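Local coordinates for S-M checkpoint control protein rad4 (Schizosaccharomyces pombe, PDB 4BU0) that is essential for DNA replication and S-M checkpoint control, its BRCT1,2 domains binding phosphorylated threonine sites of Crb2, at residues A[159-171]-A[175-185]. Sequence-based numbering, arbitrary orientation.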
loop_
_atom_site.group_PDB
_atom_site.type_symbol
_atom_site.label_atom_id
_atom_site.label_comp_id
_atom_site.label_asym_id
_atom_site.label_seq_id
_atom_site.Cartn_x
_atom_site.Cartn_y
_atom_site.Cartn_z
ATOM N N LYS A 159 11.602 -1.283 16.556
ATOM C CA LYS A 159 11.340 -0.062 15.774
ATOM C C LYS A 159 10.138 -0.249 14.835
ATOM O O LYS A 159 10.141 0.195 13.679
ATOM C CB LYS A 159 12.605 0.392 15.008
ATOM C CG LYS A 159 13.741 0.737 15.988
ATOM C CD LYS A 159 14.962 1.372 15.323
ATOM C CE LYS A 159 16.200 1.285 16.196
ATOM N NZ LYS A 159 15.999 1.869 17.558
ATOM N N ILE A 160 9.103 -0.956 15.353
ATOM C CA ILE A 160 7.862 -1.167 14.614
ATOM C C ILE A 160 6.921 -0.006 14.919
ATOM O O ILE A 160 6.801 0.392 16.072
ATOM C CB ILE A 160 7.235 -2.515 14.996
ATOM C CG1 ILE A 160 8.118 -3.690 14.511
ATOM C CG2 ILE A 160 5.784 -2.621 14.473
ATOM C CD1 ILE A 160 7.724 -5.025 15.075
ATOM N N ASN A 161 6.247 0.521 13.878
ATOM C CA ASN A 161 5.272 1.599 14.051
ATOM C C ASN A 161 4.203 1.214 15.056
ATOM O O ASN A 161 3.619 0.123 14.923
ATOM C CB ASN A 161 4.572 1.879 12.715
ATOM C CG ASN A 161 5.449 2.323 11.582
ATOM O OD1 ASN A 161 6.475 2.998 11.793
ATOM N ND2 ASN A 161 5.059 1.964 10.352
ATOM N N VAL A 162 3.932 2.102 16.030
ATOM C CA VAL A 162 2.862 1.917 16.998
ATOM C C VAL A 162 1.906 3.044 16.747
ATOM O O VAL A 162 2.292 4.209 16.861
ATOM C CB VAL A 162 3.355 1.894 18.453
ATOM C CG1 VAL A 162 2.172 1.651 19.399
ATOM C CG2 VAL A 162 4.431 0.807 18.636
ATOM N N VAL A 163 0.683 2.705 16.334
ATOM C CA VAL A 163 -0.301 3.728 15.994
ATOM C C VAL A 163 -1.620 3.478 16.699
ATOM O O VAL A 163 -1.915 2.354 17.127
ATOM C CB VAL A 163 -0.541 3.731 14.455
ATOM C CG1 VAL A 163 0.705 4.177 13.691
ATOM C CG2 VAL A 163 -1.029 2.364 13.922
ATOM N N CYS A 164 -2.429 4.530 16.809
ATOM C CA CYS A 164 -3.800 4.332 17.265
ATOM C C CYS A 164 -4.664 3.903 16.065
ATOM O O CYS A 164 -4.231 4.006 14.901
ATOM C CB CYS A 164 -4.367 5.564 17.943
ATOM S SG CYS A 164 -4.469 6.981 16.856
ATOM N N VAL A 165 -5.866 3.397 16.355
ATOM C CA VAL A 165 -6.698 2.826 15.311
ATOM C C VAL A 165 -7.109 3.870 14.238
ATOM O O VAL A 165 -7.453 3.500 13.123
ATOM C CB VAL A 165 -7.907 2.065 15.898
ATOM C CG1 VAL A 165 -8.908 3.020 16.554
ATOM C CG2 VAL A 165 -8.561 1.159 14.854
ATOM N N GLU A 166 -7.065 5.168 14.577
ATOM C CA GLU A 166 -7.395 6.209 13.611
ATOM C C GLU A 166 -6.489 6.130 12.380
ATOM O O GLU A 166 -6.904 6.491 11.286
ATOM C CB GLU A 166 -7.267 7.566 14.302
ATOM C CG GLU A 166 -7.844 8.742 13.520
ATOM C CD GLU A 166 -9.332 8.738 13.197
ATOM O OE1 GLU A 166 -10.093 7.912 13.748
ATOM O OE2 GLU A 166 -9.708 9.515 12.291
ATOM N N TRP A 167 -5.275 5.570 12.535
ATOM C CA TRP A 167 -4.419 5.349 11.367
ATOM C C TRP A 167 -5.126 4.473 10.338
ATOM O O TRP A 167 -5.066 4.723 9.134
ATOM C CB TRP A 167 -3.101 4.674 11.793
ATOM C CG TRP A 167 -2.347 4.099 10.623
ATOM C CD1 TRP A 167 -1.543 4.780 9.748
ATOM C CD2 TRP A 167 -2.353 2.731 10.183
ATOM N NE1 TRP A 167 -1.087 3.929 8.763
ATOM C CE2 TRP A 167 -1.580 2.665 9.002
ATOM C CE3 TRP A 167 -2.950 1.554 10.680
ATOM C CZ2 TRP A 167 -1.406 1.470 8.291
ATOM C CZ3 TRP A 167 -2.770 0.367 9.985
ATOM C CH2 TRP A 167 -2.006 0.333 8.806
ATOM N N LEU A 168 -5.748 3.395 10.836
ATOM C CA LEU A 168 -6.435 2.485 9.953
ATOM C C LEU A 168 -7.638 3.136 9.291
ATOM O O LEU A 168 -7.814 3.005 8.074
ATOM C CB LEU A 168 -6.874 1.251 10.771
ATOM C CG LEU A 168 -7.673 0.189 9.983
ATOM C CD1 LEU A 168 -6.831 -0.430 8.867
ATOM C CD2 LEU A 168 -8.154 -0.919 10.935
ATOM N N TRP A 169 -8.440 3.831 10.072
ATOM C CA TRP A 169 -9.620 4.426 9.500
ATOM C C TRP A 169 -9.288 5.493 8.478
ATOM O O TRP A 169 -9.880 5.517 7.460
ATOM C CB TRP A 169 -10.557 4.954 10.582
ATOM C CG TRP A 169 -10.923 3.975 11.676
ATOM C CD1 TRP A 169 -11.006 4.265 12.979
ATOM C CD2 TRP A 169 -11.271 2.594 11.549
ATOM N NE1 TRP A 169 -11.356 3.154 13.687
ATOM C CE2 TRP A 169 -11.519 2.123 12.819
ATOM C CE3 TRP A 169 -11.382 1.715 10.490
ATOM C CZ2 TRP A 169 -11.863 0.816 13.052
ATOM C CZ3 TRP A 169 -11.728 0.432 10.753
ATOM C CH2 TRP A 169 -11.942 0.012 12.009
ATOM N N GLN A 170 -8.330 6.345 8.808
ATOM C CA GLN A 170 -7.995 7.389 7.838
ATOM C C GLN A 170 -7.285 6.817 6.602
ATOM O O GLN A 170 -7.454 7.372 5.516
ATOM C CB GLN A 170 -7.163 8.498 8.494
ATOM C CG GLN A 170 -8.041 9.329 9.432
ATOM C CD GLN A 170 -7.391 10.658 9.797
ATOM O OE1 GLN A 170 -6.572 11.214 9.047
ATOM N NE2 GLN A 170 -7.751 11.173 10.973
ATOM N N SER A 171 -6.464 5.741 6.756
ATOM C CA SER A 171 -5.795 5.138 5.596
ATOM C C SER A 171 -6.836 4.537 4.678
ATOM O O SER A 171 -6.776 4.738 3.463
ATOM C CB SER A 171 -4.806 4.057 6.049
ATOM O OG SER A 171 -3.693 4.631 6.720
ATOM N N ASN A 175 -7.558 5.702 0.834
ATOM C CA ASN A 175 -7.145 4.662 -0.116
ATOM C C ASN A 175 -5.621 4.602 -0.219
ATOM O O ASN A 175 -5.050 4.393 -1.309
ATOM C CB ASN A 175 -7.779 4.885 -1.509
ATOM C CG ASN A 175 -9.282 4.842 -1.497
ATOM O OD1 ASN A 175 -9.953 5.803 -1.875
ATOM N ND2 ASN A 175 -9.845 3.721 -1.061
ATOM N N ALA A 176 -4.927 4.826 0.909
ATOM C CA ALA A 176 -3.469 4.800 0.939
ATOM C C ALA A 176 -3.026 4.655 2.363
ATOM O O ALA A 176 -3.688 5.191 3.274
ATOM C CB ALA A 176 -2.884 6.083 0.353
ATOM N N VAL A 177 -1.892 3.976 2.563
ATOM C CA VAL A 177 -1.261 3.890 3.872
ATOM C C VAL A 177 -0.754 5.254 4.237
ATOM O O VAL A 177 0.024 5.854 3.472
ATOM C CB VAL A 177 -0.094 2.882 3.849
ATOM C CG1 VAL A 177 0.723 2.924 5.158
ATOM C CG2 VAL A 177 -0.621 1.475 3.576
ATOM N N LEU A 178 -1.177 5.752 5.400
ATOM C CA LEU A 178 -0.689 7.045 5.892
ATOM C C LEU A 178 0.476 6.839 6.845
ATOM O O LEU A 178 0.629 5.774 7.449
ATOM C CB LEU A 178 -1.806 7.839 6.570
ATOM C CG LEU A 178 -3.012 8.084 5.661
ATOM C CD1 LEU A 178 -4.158 8.783 6.429
ATOM C CD2 LEU A 178 -2.628 8.885 4.410
ATOM N N GLU A 179 1.309 7.870 6.996
ATOM C CA GLU A 179 2.508 7.789 7.824
ATOM C C GLU A 179 2.134 7.714 9.305
ATOM O O GLU A 179 1.140 8.311 9.751
ATOM C CB GLU A 179 3.461 8.952 7.519
ATOM C CG GLU A 179 4.178 8.708 6.202
ATOM C CD GLU A 179 5.094 9.848 5.800
ATOM O OE1 GLU A 179 6.044 10.141 6.565
ATOM O OE2 GLU A 179 4.840 10.478 4.746
ATOM N N PRO A 180 2.951 6.980 10.086
ATOM C CA PRO A 180 2.577 6.684 11.481
ATOM C C PRO A 180 2.718 7.839 12.467
ATOM O O PRO A 180 2.028 7.823 13.483
ATOM C CB PRO A 180 3.566 5.562 11.869
ATOM C CG PRO A 180 4.810 5.872 11.027
ATOM C CD PRO A 180 4.179 6.257 9.687
ATOM N N GLN A 181 3.607 8.807 12.198
ATOM C CA GLN A 181 3.851 9.883 13.175
ATOM C C GLN A 181 2.619 10.758 13.395
ATOM O O GLN A 181 2.552 11.477 14.398
ATOM C CB GLN A 181 5.061 10.744 12.776
ATOM C CG GLN A 181 4.916 11.503 11.461
ATOM C CD GLN A 181 5.364 10.730 10.235
ATOM O OE1 GLN A 181 5.391 9.496 10.227
ATOM N NE2 GLN A 181 5.769 11.454 9.181
ATOM N N TYR A 182 1.637 10.667 12.501
ATOM C CA TYR A 182 0.413 11.456 12.660
ATOM C C TYR A 182 -0.627 10.762 13.539
ATOM O O TYR A 182 -1.683 11.339 13.822
ATOM C CB TYR A 182 -0.183 11.767 11.288
ATOM C CG TYR A 182 0.812 12.485 10.411
ATOM C CD1 TYR A 182 1.255 13.765 10.731
ATOM C CD2 TYR A 182 1.387 11.849 9.317
ATOM C CE1 TYR A 182 2.211 14.415 9.955
ATOM C CE2 TYR A 182 2.321 12.498 8.513
ATOM C CZ TYR A 182 2.738 13.775 8.844
ATOM O OH TYR A 182 3.665 14.414 8.069
ATOM N N PHE A 183 -0.344 9.519 13.947
ATOM C CA PHE A 183 -1.299 8.705 14.683
ATOM C C PHE A 183 -0.660 8.090 15.920
ATOM O O PHE A 183 -0.891 6.928 16.242
ATOM C CB PHE A 183 -1.872 7.597 13.756
ATOM C CG PHE A 183 -2.532 8.179 12.527
ATOM C CD1 PHE A 183 -3.803 8.739 12.600
ATOM C CD2 PHE A 183 -1.845 8.247 11.316
ATOM C CE1 PHE A 183 -4.370 9.357 11.483
ATOM C CE2 PHE A 183 -2.430 8.833 10.197
ATOM C CZ PHE A 183 -3.690 9.376 10.280
ATOM N N GLN A 184 0.126 8.889 16.645
ATOM C CA GLN A 184 0.780 8.412 17.865
ATOM C C GLN A 184 -0.206 8.333 19.012
ATOM O O GLN A 184 -1.172 9.096 19.072
ATOM C CB GLN A 184 1.932 9.371 18.241
ATOM C CG GLN A 184 3.002 9.509 17.157
ATOM C CD GLN A 184 4.064 10.543 17.487
ATOM O OE1 GLN A 184 4.765 10.451 18.498
ATOM N NE2 GLN A 184 4.238 11.538 16.622
ATOM N N LEU A 185 0.053 7.430 19.954
ATOM C CA LEU A 185 -0.778 7.305 21.144
ATOM C C LEU A 185 -0.535 8.480 22.107
ATOM O O LEU A 185 0.534 9.092 22.044
ATOM C CB LEU A 185 -0.469 5.984 21.832
ATOM C CG LEU A 185 -1.429 4.855 21.442
ATOM C CD1 LEU A 185 -1.088 4.269 20.076
ATOM C CD2 LEU A 185 -1.337 3.759 22.417
HETATM O O HOH W 1 3.190 6.555 15.749
HETATM O O HOH W 2 2.397 5.704 19.247
#
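One face of the Phe183 ring covers Trp167 CA, which stands 3.7 Å from the ring centroid, a CH-pi contact. Trp167 also turns the edge of its indole toward that phenyl face, with planes at 73°, an offset edge-to-face pair. Its CG lies anti to the backbone N (chi1 165°), which brings the edge of the indole to Leu178, where NE1 donates to Leu178 O at 2.8 Å; the acceptor lies near the ring plane, but the N-H...O angle of 138° shows a bent bond. Ser171 OG sits over the rim of one indole face, gives its proton to Trp167 O and accepts a hydrogen bond from Leu178 N at 3.1 Å, so one hydroxyl links helix and tail. At the far rim of the phenyl ring, the Gln170 amide meets the edge with its plane almost perpendicular, while its NE2 binds Glu166 OE2. Replacing Phe183 with an alanine would probably open a gap over Trp167 CA and leave the indole edge without the phenyl face it points at. Beyond the ring, Cys164 N donates to Phe183 O (2.9 Å); one water bridges Val162 O to Pro180 O, a second bridges Val162 O to Leu185 N. The segment after the last helix of the second BRCT domain thus folds back over that helix and the edge strand 161-163 of its parallel four-stranded sheet, around the tryptophan characteristic of the BRCT fold.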